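PDB 1YQE: D-aminoacyl-tRNA deacylase from Archaeoglobus fulgidus, which probably hydrolyses D-aminoacyl-tRNAs to free tRNA and D-amino acids, a zinc-dependent recycling step that counteracts the toxicity of mischarged tRNA. Local coordinates for residues Y120-K131 and E168-D179. Sequence-based numbering, arbitrary orientation.
Sequences YVLALRERLDRK and EAAEVVAEAMLD
A123 and A176, whose CA atoms lie 5.0 Å apart, let helices 114-125 and 167-182 of the deacylase domain come close. The axes of 120-125 and 168-179 run at 132°. Small side chains suit this point, where A176 CB also meets Y120 CE1 at 3.5 Å. With CG anti to its backbone N (chi1 168°), Y120 swings its ring along the neighbouring helix; its edge faces V173 O, and its OH rests on both methyls of V173. Beside it, L124 CD1 meets V172 CG1 at 3.7 Å, the side chains crossing at about a right angle. This tight, apolar side lies against the large mixed sheet, with F89 of strand 88-92 touching L124 and V173.

The more open side is held by a salt-bridge network. R127, extended from CG to NE, gives its NE to E175 OE1 at 2.7 Å, while NH1 and NH2 both grip D179 OD2 from one face of that carboxylate. NH1 also donates to A123 O, 2.8 Å away, so the guanidinium is fixed along several edges. Shortening R127 to an alanine is likely to strip D179 OD2 of both its arginine donors and cost E175 OE1 and A123 O one each. Further on, R130 bends at chi3 and lays one guanidinium face over V172 CG2; NH1 and NH2 both meet E171 OE1, NH1 makes a longer bond to E175 OE2, and NH2 meets E168 OE2 at 2.8 Å. A water links R130 NH1 to E175 OE1, and another joins K131 NZ, salt-bridged to E133 and D166, to E168 OE1. E171 OE2 and E175 OE2 lie only 2.5 Å apart, suggesting that one acid is probably protonated despite the arginines.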
loop_
_atom_site.group_PDB
_atom_site.type_symbol
_atom_site.label_atom_id
_atom_site.label_comp_id
_atom_site.label_asym_id
_atom_site.label_seq_id
_atom_site.Cartn_x
_atom_site.Cartn_y
_atom_site.Cartn_z
ATOM N N TYR A 120 -2.635 4.670 -8.367
ATOM C CA TYR A 120 -1.833 3.572 -8.875
ATOM C C TYR A 120 -2.752 2.451 -9.366
ATOM O O TYR A 120 -2.587 1.935 -10.467
ATOM C CB TYR A 120 -0.925 3.014 -7.781
ATOM C CG TYR A 120 -0.274 1.700 -8.166
ATOM C CD1 TYR A 120 0.867 1.673 -8.961
ATOM C CD2 TYR A 120 -0.817 0.479 -7.749
ATOM C CE1 TYR A 120 1.463 0.466 -9.332
ATOM C CE2 TYR A 120 -0.229 -0.735 -8.116
ATOM C CZ TYR A 120 0.910 -0.732 -8.907
ATOM O OH TYR A 120 1.510 -1.917 -9.275
ATOM N N VAL A 121 -3.720 2.074 -8.541
ATOM C CA VAL A 121 -4.635 1.001 -8.903
ATOM C C VAL A 121 -5.438 1.296 -10.169
ATOM O O VAL A 121 -5.618 0.414 -11.014
ATOM C CB VAL A 121 -5.588 0.682 -7.737
ATOM C CG1 VAL A 121 -6.684 -0.289 -8.186
ATOM C CG2 VAL A 121 -4.790 0.077 -6.594
ATOM N N LEU A 122 -5.914 2.527 -10.318
ATOM C CA LEU A 122 -6.680 2.864 -11.511
ATOM C C LEU A 122 -5.792 2.881 -12.757
ATOM O O LEU A 122 -6.248 2.541 -13.854
ATOM C CB LEU A 122 -7.382 4.214 -11.334
ATOM C CG LEU A 122 -8.455 4.256 -10.241
ATOM C CD1 LEU A 122 -9.074 5.645 -10.197
ATOM C CD2 LEU A 122 -9.529 3.199 -10.504
ATOM N N ALA A 123 -4.527 3.266 -12.584
ATOM C CA ALA A 123 -3.577 3.304 -13.696
ATOM C C ALA A 123 -3.192 1.877 -14.074
ATOM O O ALA A 123 -2.867 1.595 -15.227
ATOM C CB ALA A 123 -2.334 4.096 -13.309
ATOM N N LEU A 124 -3.220 0.981 -13.091
ATOM C CA LEU A 124 -2.901 -0.422 -13.327
ATOM C C LEU A 124 -4.076 -1.074 -14.052
ATOM O O LEU A 124 -3.895 -1.782 -15.041
ATOM C CB LEU A 124 -2.648 -1.148 -11.995
ATOM C CG LEU A 124 -2.344 -2.652 -12.067
ATOM C CD1 LEU A 124 -1.030 -2.881 -12.793
ATOM C CD2 LEU A 124 -2.280 -3.235 -10.657
ATOM N N ARG A 125 -5.282 -0.825 -13.550
ATOM C CA ARG A 125 -6.493 -1.381 -14.135
ATOM C C ARG A 125 -6.516 -1.107 -15.641
ATOM O O ARG A 125 -6.881 -1.969 -16.436
ATOM C CB ARG A 125 -7.723 -0.752 -13.487
ATOM C CG ARG A 125 -9.041 -1.446 -13.826
ATOM C CD ARG A 125 -10.234 -0.599 -13.395
ATOM N NE ARG A 125 -10.398 0.565 -14.261
ATOM C CZ ARG A 125 -11.313 1.517 -14.086
ATOM N NH1 ARG A 125 -12.159 1.459 -13.066
ATOM N NH2 ARG A 125 -11.383 2.529 -14.941
ATOM N N GLU A 126 -6.113 0.101 -16.013
ATOM C CA GLU A 126 -6.086 0.517 -17.408
ATOM C C GLU A 126 -5.141 -0.327 -18.271
ATOM O O GLU A 126 -5.318 -0.416 -19.488
ATOM C CB GLU A 126 -5.678 1.991 -17.479
ATOM C CG GLU A 126 -5.876 2.647 -18.827
ATOM C CD GLU A 126 -5.493 4.116 -18.815
ATOM O OE1 GLU A 126 -5.704 4.798 -19.840
ATOM O OE2 GLU A 126 -4.981 4.590 -17.777
ATOM N N ARG A 127 -4.153 -0.957 -17.641
ATOM C CA ARG A 127 -3.166 -1.761 -18.360
ATOM C C ARG A 127 -3.215 -3.263 -18.078
ATOM O O ARG A 127 -2.468 -4.028 -18.689
ATOM C CB ARG A 127 -1.755 -1.282 -18.015
ATOM C CG ARG A 127 -1.458 0.170 -18.303
ATOM C CD ARG A 127 -0.058 0.493 -17.814
ATOM N NE ARG A 127 0.388 1.821 -18.213
ATOM C CZ ARG A 127 -0.053 2.956 -17.687
ATOM N NH1 ARG A 127 -0.967 2.939 -16.725
ATOM N NH2 ARG A 127 0.420 4.114 -18.130
ATOM N N LEU A 128 -4.074 -3.682 -17.158
ATOM C CA LEU A 128 -4.157 -5.092 -16.782
ATOM C C LEU A 128 -4.315 -6.093 -17.926
ATOM O O LEU A 128 -3.826 -7.221 -17.830
ATOM C CB LEU A 128 -5.285 -5.309 -15.767
ATOM C CG LEU A 128 -5.038 -4.872 -14.319
ATOM C CD1 LEU A 128 -6.280 -5.144 -13.496
ATOM C CD2 LEU A 128 -3.855 -5.631 -13.739
ATOM N N ASP A 129 -4.988 -5.698 -19.002
ATOM C CA ASP A 129 -5.187 -6.618 -20.118
ATOM C C ASP A 129 -3.918 -6.936 -20.905
ATOM O O ASP A 129 -3.923 -7.811 -21.774
ATOM C CB ASP A 129 -6.274 -6.095 -21.054
ATOM C CG ASP A 129 -7.651 -6.139 -20.420
ATOM O OD1 ASP A 129 -8.013 -7.196 -19.863
ATOM O OD2 ASP A 129 -8.373 -5.124 -20.482
ATOM N N ARG A 130 -2.832 -6.234 -20.600
ATOM C CA ARG A 130 -1.559 -6.488 -21.265
ATOM C C ARG A 130 -0.968 -7.785 -20.720
ATOM O O ARG A 130 -0.179 -8.449 -21.395
ATOM C CB ARG A 130 -0.577 -5.338 -21.033
ATOM C CG ARG A 130 -0.782 -4.136 -21.953
ATOM C CD ARG A 130 0.320 -3.117 -21.740
ATOM N NE ARG A 130 1.639 -3.738 -21.835
ATOM C CZ ARG A 130 2.767 -3.177 -21.412
ATOM N NH1 ARG A 130 2.749 -1.971 -20.859
ATOM N NH2 ARG A 130 3.913 -3.833 -21.528
ATOM N N LYS A 131 -1.356 -8.128 -19.492
ATOM C CA LYS A 131 -0.904 -9.346 -18.824
ATOM C C LYS A 131 -2.150 -10.091 -18.360
ATOM O O LYS A 131 -2.446 -10.152 -17.164
ATOM C CB LYS A 131 -0.022 -8.999 -17.621
ATOM C CG LYS A 131 1.279 -8.298 -17.987
ATOM C CD LYS A 131 2.254 -9.252 -18.663
ATOM C CE LYS A 131 2.739 -10.320 -17.688
ATOM N NZ LYS A 131 3.621 -11.329 -18.328
ATOM N N GLU A 168 8.036 -7.894 -18.146
ATOM C CA GLU A 168 6.884 -7.087 -18.514
ATOM C C GLU A 168 5.978 -6.760 -17.337
ATOM O O GLU A 168 5.383 -5.684 -17.292
ATOM C CB GLU A 168 6.072 -7.770 -19.609
ATOM C CG GLU A 168 4.829 -6.991 -19.979
ATOM C CD GLU A 168 4.242 -7.420 -21.298
ATOM O OE1 GLU A 168 4.291 -8.629 -21.614
ATOM O OE2 GLU A 168 3.718 -6.546 -22.014
ATOM N N ALA A 169 5.858 -7.688 -16.392
ATOM C CA ALA A 169 5.030 -7.443 -15.220
ATOM C C ALA A 169 5.608 -6.235 -14.484
ATOM O O ALA A 169 4.871 -5.352 -14.043
ATOM C CB ALA A 169 5.019 -8.672 -14.299
ATOM N N ALA A 170 6.934 -6.196 -14.373
ATOM C CA ALA A 170 7.615 -5.097 -13.690
ATOM C C ALA A 170 7.462 -3.794 -14.464
ATOM O O ALA A 170 7.395 -2.717 -13.874
ATOM C CB ALA A 170 9.092 -5.423 -13.517
ATOM N N GLU A 171 7.406 -3.907 -15.788
ATOM C CA GLU A 171 7.268 -2.748 -16.658
ATOM C C GLU A 171 5.860 -2.158 -16.511
ATOM O O GLU A 171 5.678 -0.938 -16.537
ATOM C CB GLU A 171 7.541 -3.173 -18.108
ATOM C CG GLU A 171 7.826 -2.040 -19.082
ATOM C CD GLU A 171 6.591 -1.242 -19.428
ATOM O OE1 GLU A 171 5.509 -1.852 -19.562
ATOM O OE2 GLU A 171 6.705 -0.007 -19.580
ATOM N N VAL A 172 4.867 -3.030 -16.353
ATOM C CA VAL A 172 3.495 -2.581 -16.178
ATOM C C VAL A 172 3.365 -1.868 -14.836
ATOM O O VAL A 172 2.718 -0.825 -14.742
ATOM C CB VAL A 172 2.505 -3.769 -16.249
ATOM C CG1 VAL A 172 1.118 -3.329 -15.811
ATOM C CG2 VAL A 172 2.444 -4.299 -17.678
ATOM N N VAL A 173 3.991 -2.423 -13.803
ATOM C CA VAL A 173 3.949 -1.812 -12.479
ATOM C C VAL A 173 4.635 -0.448 -12.513
ATOM O O VAL A 173 4.134 0.523 -11.942
ATOM C CB VAL A 173 4.665 -2.688 -11.426
ATOM C CG1 VAL A 173 4.899 -1.877 -10.139
ATOM C CG2 VAL A 173 3.829 -3.918 -11.122
ATOM N N ALA A 174 5.783 -0.384 -13.185
ATOM C CA ALA A 174 6.534 0.862 -13.285
ATOM C C ALA A 174 5.702 1.948 -13.957
ATOM O O ALA A 174 5.703 3.095 -13.515
ATOM C CB ALA A 174 7.830 0.641 -14.055
ATOM N N GLU A 175 4.994 1.590 -15.023
ATOM C CA GLU A 175 4.161 2.561 -15.728
ATOM C C GLU A 175 3.025 3.044 -14.838
ATOM O O GLU A 175 2.709 4.234 -14.818
ATOM C CB GLU A 175 3.572 1.958 -17.005
ATOM C CG GLU A 175 4.523 1.939 -18.190
ATOM C CD GLU A 175 3.837 1.506 -19.473
ATOM O OE1 GLU A 175 2.683 1.925 -19.703
ATOM O OE2 GLU A 175 4.455 0.760 -20.258
ATOM N N ALA A 176 2.406 2.118 -14.110
ATOM C CA ALA A 176 1.311 2.484 -13.225
ATOM C C ALA A 176 1.837 3.408 -12.133
ATOM O O ALA A 176 1.165 4.363 -11.752
ATOM C CB ALA A 176 0.670 1.235 -12.621
ATOM N N MET A 177 3.045 3.136 -11.642
ATOM C CA MET A 177 3.641 3.982 -10.615
ATOM C C MET A 177 3.888 5.389 -11.149
ATOM O O MET A 177 3.621 6.372 -10.461
ATOM C CB MET A 177 4.973 3.412 -10.130
ATOM C CG MET A 177 4.880 2.166 -9.280
ATOM S SD MET A 177 6.531 1.725 -8.681
ATOM C CE MET A 177 6.443 2.267 -7.012
ATOM N N LEU A 178 4.410 5.489 -12.367
ATOM C CA LEU A 178 4.677 6.801 -12.942
ATOM C C LEU A 178 3.384 7.603 -13.054
ATOM O O LEU A 178 3.376 8.800 -12.784
ATOM C CB LEU A 178 5.341 6.673 -14.317
ATOM C CG LEU A 178 5.782 7.990 -14.970
ATOM C CD1 LEU A 178 6.700 8.762 -14.027
ATOM C CD2 LEU A 178 6.498 7.696 -16.281
ATOM N N ASP A 179 2.296 6.943 -13.453
ATOM C CA ASP A 179 1.001 7.611 -13.567
ATOM C C ASP A 179 0.511 8.064 -12.196
ATOM O O ASP A 179 -0.094 9.128 -12.065
ATOM C CB ASP A 179 -0.046 6.681 -14.180
ATOM C CG ASP A 179 0.121 6.517 -15.675
ATOM O OD1 ASP A 179 0.956 7.229 -16.274
ATOM O OD2 ASP A 179 -0.591 5.675 -16.252
HETATM O O HOH W 1 0.937 0.027 -20.731
HETATM O O HOH W 2 5.244 -11.155 -20.642
#